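Local coordinates for tyrosine-protein phosphatase non-receptor type 18 (Homo sapiens, PDB 2OC3) that removes phosphate from phosphotyrosine in proteins, acting on autophosphorylated tyrosine kinases, and is seen here through its catalytic domain, at residues D118-V123 and R178-T183; A277-E282 and R286-T291. All blocks are in the same frame, centred on the assembly; numbering follows the deposited sequence.

Contact 1. Residues D118-V123 and R178-T183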
loop_
_atom_site.group_PDB
_atom_site.type_symbol
_atom_site.label_atom_id
_atom_site.label_comp_id
_atom_site.label_asym_id
_atom_site.label_seq_id
_atom_site.Cartn_x
_atom_site.Cartn_y
_atom_site.Cartn_z
ATOM N N ASP A 118 3.032 -9.893 13.172
ATOM C CA ASP A 118 2.659 -10.373 11.842
ATOM C C ASP A 118 3.108 -9.440 10.712
ATOM O O ASP A 118 3.531 -9.867 9.636
ATOM C CB ASP A 118 1.173 -10.641 11.780
ATOM C CG ASP A 118 0.728 -11.753 12.730
ATOM O OD1 ASP A 118 1.558 -12.651 13.037
ATOM O OD2 ASP A 118 -0.463 -11.704 13.139
ATOM N N PHE A 119 2.999 -8.137 10.957
ATOM C CA PHE A 119 3.503 -7.146 10.025
ATOM C C PHE A 119 4.996 -7.349 9.735
ATOM O O PHE A 119 5.418 -7.363 8.587
ATOM C CB PHE A 119 3.239 -5.737 10.569
ATOM C CG PHE A 119 3.718 -4.656 9.698
ATOM C CD1 PHE A 119 2.896 -4.158 8.694
ATOM C CD2 PHE A 119 4.949 -4.071 9.904
ATOM C CE1 PHE A 119 3.321 -3.095 7.894
ATOM C CE2 PHE A 119 5.388 -3.046 9.095
ATOM C CZ PHE A 119 4.577 -2.571 8.082
ATOM N N TRP A 120 5.785 -7.559 10.786
ATOM C CA TRP A 120 7.237 -7.812 10.553
ATOM C C TRP A 120 7.503 -9.172 9.919
ATOM O O TRP A 120 8.394 -9.303 9.104
ATOM C CB TRP A 120 8.055 -7.575 11.821
ATOM C CG TRP A 120 8.196 -6.105 12.112
ATOM C CD1 TRP A 120 7.643 -5.409 13.147
ATOM C CD2 TRP A 120 8.898 -5.150 11.310
ATOM N NE1 TRP A 120 7.952 -4.081 13.025
ATOM C CE2 TRP A 120 8.742 -3.888 11.935
ATOM C CE3 TRP A 120 9.660 -5.228 10.152
ATOM C CZ2 TRP A 120 9.315 -2.714 11.410
ATOM C CZ3 TRP A 120 10.250 -4.058 9.656
ATOM C CH2 TRP A 120 10.043 -2.829 10.283
ATOM N N ARG A 121 6.700 -10.195 10.238
ATOM C CA ARG A 121 6.830 -11.467 9.510
ATOM C C ARG A 121 6.624 -11.277 8.000
ATOM O O ARG A 121 7.333 -11.859 7.159
ATOM C CB ARG A 121 5.806 -12.485 10.028
ATOM C CG ARG A 121 6.093 -13.059 11.416
ATOM C CD ARG A 121 4.850 -13.795 12.011
ATOM N NE ARG A 121 4.542 -14.977 11.249
ATOM C CZ ARG A 121 3.324 -15.501 11.048
ATOM N NH1 ARG A 121 2.206 -14.972 11.543
ATOM N NH2 ARG A 121 3.270 -16.610 10.358
ATOM N N LEU A 122 5.635 -10.445 7.655
ATOM C CA LEU A 122 5.343 -10.117 6.255
ATOM C C LEU A 122 6.565 -9.442 5.634
ATOM O O LEU A 122 7.066 -9.894 4.598
ATOM C CB LEU A 122 4.088 -9.224 6.152
ATOM C CG LEU A 122 3.631 -8.724 4.784
ATOM C CD1 LEU A 122 2.171 -8.262 4.887
ATOM C CD2 LEU A 122 4.459 -7.558 4.283
ATOM N N VAL A 123 7.051 -8.372 6.282
ATOM C CA VAL A 123 8.170 -7.618 5.732
ATOM C C VAL A 123 9.392 -8.551 5.566
ATOM O O VAL A 123 10.074 -8.539 4.539
ATOM C CB VAL A 123 8.475 -6.428 6.648
ATOM C CG1 VAL A 123 9.827 -5.800 6.279
ATOM C CG2 VAL A 123 7.332 -5.423 6.588
ATOM N N ARG A 178 12.522 7.132 7.289
ATOM C CA ARG A 178 13.217 6.473 8.349
ATOM C C ARG A 178 14.066 5.335 7.817
ATOM O O ARG A 178 13.612 4.528 7.015
ATOM C CB ARG A 178 12.251 5.937 9.400
ATOM C CG ARG A 178 11.298 6.984 9.988
ATOM C CD ARG A 178 10.616 6.525 11.246
ATOM N NE ARG A 178 9.803 7.606 11.829
ATOM C CZ ARG A 178 8.570 7.895 11.432
ATOM N NH1 ARG A 178 7.961 7.168 10.531
ATOM N NH2 ARG A 178 7.904 8.926 11.961
ATOM N N THR A 179 15.299 5.253 8.281
ATOM C CA THR A 179 16.211 4.199 7.942
ATOM C C THR A 179 16.223 3.303 9.165
ATOM O O THR A 179 16.603 3.743 10.281
ATOM C CB THR A 179 17.627 4.776 7.700
ATOM O OG1 THR A 179 17.546 5.791 6.680
ATOM C CG2 THR A 179 18.601 3.680 7.281
ATOM N N LEU A 180 15.789 2.052 8.987
ATOM C CA LEU A 180 15.628 1.131 10.072
ATOM C C LEU A 180 16.606 -0.016 9.906
ATOM O O LEU A 180 16.932 -0.400 8.781
ATOM C CB LEU A 180 14.213 0.535 10.050
ATOM C CG LEU A 180 13.072 1.529 10.114
ATOM C CD1 LEU A 180 11.679 0.809 10.045
ATOM C CD2 LEU A 180 13.167 2.333 11.414
ATOM N N LYS A 181 17.025 -0.571 11.040
ATOM C CA LYS A 181 17.761 -1.839 11.094
ATOM C C LYS A 181 16.789 -2.809 11.729
ATOM O O LYS A 181 16.293 -2.539 12.829
ATOM C CB LYS A 181 19.048 -1.752 11.938
ATOM C CG LYS A 181 19.689 -3.134 12.173
ATOM C CD LYS A 181 21.114 -3.059 12.701
ATOM C CE LYS A 181 21.144 -2.326 13.980
ATOM N NZ LYS A 181 22.505 -2.459 14.651
ATOM N N VAL A 182 16.505 -3.916 11.042
ATOM C CA VAL A 182 15.547 -4.931 11.519
ATOM C C VAL A 182 16.373 -6.211 11.727
ATOM O O VAL A 182 17.041 -6.694 10.798
ATOM C CB VAL A 182 14.441 -5.171 10.509
ATOM C CG1 VAL A 182 13.514 -6.233 11.031
ATOM C CG2 VAL A 182 13.735 -3.849 10.192
ATOM N N THR A 183 16.350 -6.750 12.948
ATOM C CA THR A 183 17.133 -7.920 13.328
ATOM C C THR A 183 16.202 -9.049 13.724
ATOM O O THR A 183 15.316 -8.855 14.568
ATOM C CB THR A 183 18.156 -7.601 14.424
ATOM O OG1 THR A 183 19.019 -6.563 13.924
ATOM C CG2 THR A 183 18.963 -8.845 14.800
#
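Between residues 118-123 of the helix and 178-183 of the strand, the CA atoms of W120 and V182 come nearest, 8.8 Å apart. The alternation of the strand turns V182 and L180 toward the helix, while K181 and T183 lie on its other, partly exposed side. About 124 Å² is buried between the two segments, and a single indole bridges the separation. W120 sets its CG beside the backbone N and anti to the carbonyl carbon (chi1 -74°), which extends the six-membered end of the ring to the strand. W120 CZ3 lies 3.5 Å from V182 CG2, a methyl that approaches obliquely. The other methyl takes part too: V182 CG1 is 4.1 Å from W120 CE3. L180 comes from another direction, its CD1 at the ring edge, near the ring plane and 4.0 Å from W120 CH2, with the two side chains at about a right angle. On one face of the indole lies F119 CD2, offset toward the rim. An alanine in place of W120 is likely to leave V182 and L180 without their partner on the helix and to open a gap between helix and strand. The contact is buried packing of a helix against the twisted mixed sheet of the phosphatase fold. I163 of the adjacent antiparallel strand 161-170 touches both W120 and V182, L165 of that strand meets L180, and V191 of strand 187-196 reaches V182 from the neighbouring strand on the other flank.

Contact 2. Residues A277-E282 and R286-T291; sequences AAVQTE and RFLYHT
E282 and R286 meet twice across the first turn of helix 282-296, once through the backbone and once through their side chains. R286 N donates to E282 O at 2.9 Å, a nearly straight helical bond (162°). The side chains run side by side in the same direction: E282 has CG anti to its backbone N (chi1 -178°), and R286 is extended from CG to NE. Carboxylate OE2 of E282 accepts from both R286 NE (3.1 Å) and R286 NH2 (3.3 Å). Toward R286 NE, E282 OE2 uses its anti lone pair, whereas R286 NH2 meets it from above the carboxylate plane. OE2 lies at the guanidinium edge, and the two flat groups are 58° apart. Further along, F287 O takes two donors from opposite faces of its carbonyl plane, T291 N at 2.9 Å and T291 OG1 at 2.8 Å; the same hydroxyl oxygen also lies over the centre of the F287 ring. Before the helix, T281 is the N-cap, its OG1 accepting from Q284 N, while Q284 OE1 accepts from Q280 N. R272 holds the carbonyls of A278 and V279 through NE and NH2. The apolar link is light: V279 CG2 lies 4.4 Å from L288 CD2, and V268 of helix 264-272 touches both residues. The T281 and Q280 bonds to Q284 tie the segment to helix 282-296, while R272 ties it to helix 264-272; the segment carries Q280, which probably binds substrate as in related phosphatases. The paired donors and the nearby helix start would probably favour the ionised form of E282.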
loop_
_atom_site.group_PDB
_atom_site.type_symbol
_atom_site.label_atom_id
_atom_site.label_comp_id
_atom_site.label_asym_id
_atom_site.label_seq_id
_atom_site.Cartn_x
_atom_site.Cartn_y
_atom_site.Cartn_z
ATOM N N ALA A 277 -11.549 -2.226 -2.156
ATOM C CA ALA A 277 -11.714 -0.773 -2.133
ATOM C C ALA A 277 -10.469 0.008 -2.494
ATOM O O ALA A 277 -10.320 1.175 -2.088
ATOM C CB ALA A 277 -12.239 -0.335 -0.768
ATOM N N ALA A 278 -9.567 -0.608 -3.284
ATOM C CA ALA A 278 -8.374 0.113 -3.760
ATOM C C ALA A 278 -8.881 1.341 -4.548
ATOM O O ALA A 278 -9.595 1.221 -5.526
ATOM C CB ALA A 278 -7.493 -0.791 -4.637
ATOM N N VAL A 279 -8.503 2.508 -4.071
ATOM C CA VAL A 279 -8.991 3.804 -4.521
ATOM C C VAL A 279 -10.480 3.861 -4.115
ATOM O O VAL A 279 -11.354 3.365 -4.822
ATOM C CB VAL A 279 -8.775 4.090 -6.013
ATOM C CG1 VAL A 279 -9.195 5.522 -6.304
ATOM C CG2 VAL A 279 -7.346 3.866 -6.407
ATOM N N GLN A 280 -10.755 4.430 -2.957
ATOM C CA GLN A 280 -12.019 4.257 -2.302
ATOM C C GLN A 280 -13.035 5.340 -2.672
ATOM O O GLN A 280 -14.243 5.073 -2.700
ATOM C CB GLN A 280 -11.765 4.251 -0.799
ATOM C CG GLN A 280 -12.914 3.782 0.029
ATOM C CD GLN A 280 -12.421 3.224 1.345
ATOM O OE1 GLN A 280 -11.332 3.568 1.821
ATOM N NE2 GLN A 280 -13.199 2.332 1.921
ATOM N N THR A 281 -12.569 6.547 -2.944
ATOM C CA THR A 281 -13.460 7.700 -3.115
ATOM C C THR A 281 -13.265 8.431 -4.434
ATOM O O THR A 281 -12.201 8.368 -5.075
ATOM C CB THR A 281 -13.317 8.703 -1.964
ATOM O OG1 THR A 281 -12.042 9.339 -2.074
ATOM C CG2 THR A 281 -13.425 8.033 -0.613
ATOM N N GLU A 282 -14.317 9.136 -4.876
ATOM C CA GLU A 282 -14.238 9.963 -6.041
ATOM C C GLU A 282 -13.102 11.004 -5.922
ATOM O O GLU A 282 -12.388 11.239 -6.897
ATOM C CB GLU A 282 -15.606 10.641 -6.321
ATOM C CG GLU A 282 -15.622 11.494 -7.561
ATOM C CD GLU A 282 -16.900 12.294 -7.726
ATOM O OE1 GLU A 282 -17.995 11.741 -7.505
ATOM O OE2 GLU A 282 -16.797 13.476 -8.092
ATOM N N ARG A 286 -10.055 11.446 -8.534
ATOM C CA ARG A 286 -9.714 12.722 -9.182
ATOM C C ARG A 286 -8.244 13.080 -8.879
ATOM O O ARG A 286 -7.514 13.528 -9.781
ATOM C CB ARG A 286 -10.644 13.840 -8.723
ATOM C CG ARG A 286 -12.054 13.792 -9.253
ATOM C CD ARG A 286 -12.876 15.023 -8.758
ATOM N NE ARG A 286 -14.268 14.957 -9.231
ATOM C CZ ARG A 286 -14.658 15.257 -10.467
ATOM N NH1 ARG A 286 -13.777 15.675 -11.373
ATOM N NH2 ARG A 286 -15.945 15.146 -10.802
ATOM N N PHE A 287 -7.817 12.909 -7.621
ATOM C CA PHE A 287 -6.417 13.166 -7.221
ATOM C C PHE A 287 -5.437 12.299 -8.030
ATOM O O PHE A 287 -4.360 12.771 -8.486
ATOM C CB PHE A 287 -6.267 12.914 -5.749
ATOM C CG PHE A 287 -4.889 13.197 -5.194
ATOM C CD1 PHE A 287 -4.373 14.478 -5.186
ATOM C CD2 PHE A 287 -4.169 12.200 -4.565
ATOM C CE1 PHE A 287 -3.138 14.715 -4.616
ATOM C CE2 PHE A 287 -2.938 12.463 -3.985
ATOM C CZ PHE A 287 -2.438 13.718 -4.028
ATOM N N LEU A 288 -5.802 11.033 -8.234
ATOM C CA LEU A 288 -5.004 10.133 -9.028
ATOM C C LEU A 288 -4.910 10.648 -10.475
ATOM O O LEU A 288 -3.821 10.659 -11.074
ATOM C CB LEU A 288 -5.650 8.730 -8.930
ATOM C CG LEU A 288 -5.059 7.629 -9.783
ATOM C CD1 LEU A 288 -3.588 7.295 -9.350
ATOM C CD2 LEU A 288 -5.977 6.396 -9.697
ATOM N N TYR A 289 -6.026 11.067 -11.069
ATOM C CA TYR A 289 -6.016 11.712 -12.366
ATOM C C TYR A 289 -5.107 12.921 -12.443
ATOM O O TYR A 289 -4.343 13.040 -13.378
ATOM C CB TYR A 289 -7.435 12.085 -12.842
ATOM C CG TYR A 289 -7.987 11.144 -13.887
ATOM C CD1 TYR A 289 -8.727 10.034 -13.508
ATOM C CD2 TYR A 289 -7.741 11.337 -15.238
ATOM C CE1 TYR A 289 -9.225 9.152 -14.435
ATOM C CE2 TYR A 289 -8.270 10.453 -16.205
ATOM C CZ TYR A 289 -9.005 9.355 -15.775
ATOM O OH TYR A 289 -9.537 8.436 -16.653
ATOM N N HIS A 290 -5.157 13.778 -11.431
ATOM C CA HIS A 290 -4.312 14.966 -11.362
ATOM C C HIS A 290 -2.828 14.560 -11.361
ATOM O O HIS A 290 -1.982 15.145 -12.077
ATOM C CB HIS A 290 -4.635 15.737 -10.080
ATOM C CG HIS A 290 -3.985 17.084 -9.961
ATOM N ND1 HIS A 290 -3.109 17.602 -10.892
ATOM C CD2 HIS A 290 -4.095 18.018 -8.989
ATOM C CE1 HIS A 290 -2.720 18.806 -10.503
ATOM N NE2 HIS A 290 -3.301 19.081 -9.350
ATOM N N THR A 291 -2.509 13.537 -10.566
ATOM C CA THR A 291 -1.147 13.042 -10.412
ATOM C C THR A 291 -0.622 12.481 -11.724
ATOM O O THR A 291 0.516 12.782 -12.129
ATOM C CB THR A 291 -1.053 11.964 -9.306
ATOM O OG1 THR A 291 -1.602 12.479 -8.075
ATOM C CG2 THR A 291 0.385 11.548 -9.080
#

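Contacts 1 and 2 lie on opposite sides of the centre of one catalytic domain, their own centres 29 Å apart and their nearest atoms about 15 Å apart, so they do not touch. Along the chain they follow in series, contact 1 closing before contact 2 opens. Their places relative to catalysis differ. Contact 1 is buried packing between helix and sheet, away from the active site and the substrate-binding residues. Contact 2 borders the active site: the side chain of V279 is about 6 Å from G238 of the probable phosphate-binding loop and about 10 Å from the side chain of C233, the predicted nucleophile, and Q280 lies within its first segment.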